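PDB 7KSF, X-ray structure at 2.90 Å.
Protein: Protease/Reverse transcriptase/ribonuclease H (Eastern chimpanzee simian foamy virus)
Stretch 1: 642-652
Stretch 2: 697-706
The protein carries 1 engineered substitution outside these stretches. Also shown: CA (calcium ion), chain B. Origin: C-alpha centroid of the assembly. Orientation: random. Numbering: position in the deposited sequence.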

# COMPACT_ATOMS: atom_id res chain seq x y z
N GLU A 642 13.51 -7.73 35.73
CA GLU A 642 13.48 -6.59 34.83
C GLU A 642 13.43 -7.02 33.37
O GLU A 642 13.09 -6.20 32.51
CB GLU A 642 14.69 -5.68 35.09
CG GLU A 642 14.69 -5.07 36.48
CD GLU A 642 15.89 -4.19 36.74
OE1 GLU A 642 16.97 -4.50 36.22
OE2 GLU A 642 15.75 -3.19 37.48
N ILE A 643 13.77 -8.28 33.08
CA ILE A 643 13.61 -8.81 31.73
C ILE A 643 12.16 -9.20 31.48
O ILE A 643 11.55 -8.80 30.48
CB ILE A 643 14.56 -10.00 31.50
CG1 ILE A 643 15.98 -9.52 31.20
CG2 ILE A 643 14.05 -10.89 30.37
CD1 ILE A 643 16.96 -10.64 30.96
N ALA A 644 11.58 -10.00 32.38
CA ALA A 644 10.19 -10.41 32.21
C ALA A 644 9.22 -9.25 32.38
O ALA A 644 8.06 -9.36 31.97
CB ALA A 644 9.84 -11.52 33.20
N ALA A 645 9.67 -8.13 32.96
CA ALA A 645 8.78 -6.99 33.16
C ALA A 645 8.37 -6.36 31.84
O ALA A 645 7.29 -5.76 31.74
CB ALA A 645 9.44 -5.96 34.06
N VAL A 646 9.21 -6.47 30.81
CA VAL A 646 8.90 -5.85 29.53
C VAL A 646 8.18 -6.81 28.59
O VAL A 646 7.40 -6.38 27.74
CB VAL A 646 10.17 -5.27 28.89
CG1 VAL A 646 10.85 -4.31 29.85
CG2 VAL A 646 11.12 -6.38 28.48
N GLU A 647 8.41 -8.12 28.73
CA GLU A 647 7.66 -9.10 27.96
C GLU A 647 6.17 -8.96 28.22
O GLU A 647 5.35 -9.05 27.30
CB GLU A 647 8.13 -10.52 28.29
CG GLU A 647 7.31 -11.62 27.62
CD GLU A 647 7.34 -12.92 28.39
OE1 GLU A 647 7.75 -12.89 29.57
OE2 GLU A 647 6.96 -13.97 27.82
N PHE A 648 5.80 -8.75 29.48
CA PHE A 648 4.41 -8.45 29.82
C PHE A 648 3.98 -7.13 29.20
O PHE A 648 2.88 -7.01 28.66
CB PHE A 648 4.25 -8.44 31.34
CG PHE A 648 2.84 -8.36 31.80
CD1 PHE A 648 2.25 -7.14 32.08
CD2 PHE A 648 2.09 -9.51 31.97
CE1 PHE A 648 0.95 -7.07 32.51
CE2 PHE A 648 0.78 -9.45 32.40
CZ PHE A 648 0.21 -8.22 32.68
N ALA A 649 4.85 -6.12 29.26
CA ALA A 649 4.49 -4.80 28.74
C ALA A 649 4.38 -4.80 27.22
O ALA A 649 3.54 -4.09 26.65
CB ALA A 649 5.50 -3.75 29.20
N CYS A 650 5.21 -5.59 26.54
CA CYS A 650 5.16 -5.65 25.08
C CYS A 650 3.82 -6.20 24.60
O CYS A 650 3.23 -5.68 23.65
CB CYS A 650 6.30 -6.51 24.54
SG CYS A 650 7.90 -5.69 24.42
N LYS A 651 3.33 -7.26 25.25
CA LYS A 651 2.08 -7.87 24.83
C LYS A 651 0.91 -6.90 24.97
O LYS A 651 0.13 -6.70 24.04
CB LYS A 651 1.83 -9.15 25.63
CG LYS A 651 2.92 -10.19 25.46
CD LYS A 651 2.69 -11.41 26.33
CE LYS A 651 3.81 -12.42 26.15
NZ LYS A 651 3.62 -13.65 26.97
N LYS A 652 0.80 -6.25 26.14
CA LYS A 652 -0.31 -5.35 26.40
C LYS A 652 -0.38 -4.20 25.41
O LYS A 652 -1.43 -3.57 25.28
CB LYS A 652 -0.22 -4.81 27.83
CG LYS A 652 -0.23 -5.90 28.88
CD LYS A 652 -1.39 -6.85 28.67
CE LYS A 652 -1.28 -8.07 29.57
NZ LYS A 652 -2.38 -9.05 29.34
N SER A 697 13.67 -18.67 25.67
CA SER A 697 12.25 -18.52 25.37
C SER A 697 11.75 -17.11 25.67
O SER A 697 10.86 -16.60 24.99
CB SER A 697 11.43 -19.55 26.15
OG SER A 697 11.64 -19.39 27.55
N LYS A 698 12.33 -16.46 26.68
CA LYS A 698 11.91 -15.10 27.01
C LYS A 698 12.31 -14.12 25.91
O LYS A 698 11.53 -13.23 25.56
CB LYS A 698 12.49 -14.68 28.36
CG LYS A 698 11.79 -15.31 29.55
CD LYS A 698 10.35 -14.84 29.64
CE LYS A 698 9.68 -15.36 30.89
NZ LYS A 698 8.27 -14.88 31.00
N TRP A 699 13.52 -14.27 25.36
CA TRP A 699 13.97 -13.34 24.33
C TRP A 699 13.19 -13.54 23.03
O TRP A 699 12.82 -12.56 22.37
CB TRP A 699 15.47 -13.50 24.09
CG TRP A 699 16.30 -13.05 25.24
CD1 TRP A 699 16.81 -13.83 26.23
CD2 TRP A 699 16.72 -11.70 25.53
NE1 TRP A 699 17.53 -13.06 27.12
CE2 TRP A 699 17.49 -11.75 26.71
CE3 TRP A 699 16.53 -10.47 24.91
CZ2 TRP A 699 18.05 -10.62 27.29
CZ3 TRP A 699 17.09 -9.34 25.48
CH2 TRP A 699 17.85 -9.43 26.66
N LYS A 700 12.95 -14.79 22.64
CA LYS A 700 12.17 -15.05 21.44
C LYS A 700 10.80 -14.40 21.52
O LYS A 700 10.33 -13.77 20.57
CB LYS A 700 12.03 -16.56 21.21
CG LYS A 700 13.34 -17.28 20.96
CD LYS A 700 13.10 -18.77 20.74
CE LYS A 700 14.32 -19.45 20.16
NZ LYS A 700 14.13 -20.93 20.12
N SER A 701 10.14 -14.53 22.68
CA SER A 701 8.80 -13.98 22.84
C SER A 701 8.79 -12.47 22.66
O SER A 701 7.83 -11.90 22.12
CB SER A 701 8.24 -14.36 24.21
OG SER A 701 6.93 -13.84 24.39
N ILE A 702 9.85 -11.79 23.11
CA ILE A 702 9.95 -10.35 22.89
C ILE A 702 10.18 -10.06 21.41
O ILE A 702 9.63 -9.10 20.87
CB ILE A 702 11.06 -9.76 23.77
CG1 ILE A 702 10.86 -10.16 25.23
CG2 ILE A 702 11.09 -8.24 23.64
CD1 ILE A 702 12.00 -9.77 26.14
N ALA A 703 10.99 -10.88 20.75
CA ALA A 703 11.26 -10.67 19.33
C ALA A 703 10.00 -10.83 18.50
O ALA A 703 9.72 -10.02 17.61
CB ALA A 703 12.34 -11.65 18.86
N GLU A 704 9.21 -11.87 18.78
CA GLU A 704 7.98 -12.09 18.02
C GLU A 704 6.98 -10.98 18.28
O GLU A 704 6.28 -10.54 17.35
CB GLU A 704 7.38 -13.45 18.38
CG GLU A 704 8.34 -14.61 18.17
CD GLU A 704 7.87 -15.86 18.87
OE1 GLU A 704 6.84 -15.79 19.58
OE2 GLU A 704 8.53 -16.91 18.73
N CYS A 705 6.88 -10.51 19.52
CA CYS A 705 5.93 -9.45 19.84
C CYS A 705 6.27 -8.17 19.09
O CYS A 705 5.37 -7.47 18.61
CB CYS A 705 5.91 -9.21 21.35
SG CYS A 705 4.49 -8.27 21.95
N LEU A 706 7.56 -7.85 18.98
CA LEU A 706 7.97 -6.70 18.18
C LEU A 706 7.81 -6.99 16.69
O LEU A 706 7.62 -6.06 15.90
CB LEU A 706 9.41 -6.32 18.49
CG LEU A 706 9.66 -5.94 19.95
CD2 LEU A 706 9.06 -4.58 20.25
CA CA B . 14.75 -3.89 39.09

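Two helices run side by side in nearly the same direction, their axes 23° apart and 9.6 Å at closest approach. E647 is the polar hub. Its CA-to-CB bond points sideways, but chi1 and chi2 are both t, and the extended chain brings the carboxylate to the neighbouring helix. There OE1 of E647 accepts a 2.5 Å hydrogen bond from NZ of K698, part of a salt bridge. K698 starts toward the partner helix. Its chi1 and chi2 are both m, and the last two torsions are t, so the bent chain ends at the carboxylate. OE2 of E647 takes a weak hydrogen bond from OG of S701, at 3.4 Å. One turn on in its own helix, K651 adds a salt bridge whose hydrogen bond, NZ to OE2 of E647 at 3.5 Å, is weak.

I702 and C650 make most of the apolar contacts. The CB of I702 also starts sideways, yet the m,t rotamer carries CD1 to 4.2 Å from CG2 of V646. CG2 of I702 lies 4.2 Å from SG of C650. W699 points away at CB, but its indole returns, and CZ2 lies 3.8 Å from CD1 of I643. C705, with chi1 t, places SG 3.6 Å from CB of C650 and 3.3 Å from the C650 backbone O. No disulfide links these two cysteines.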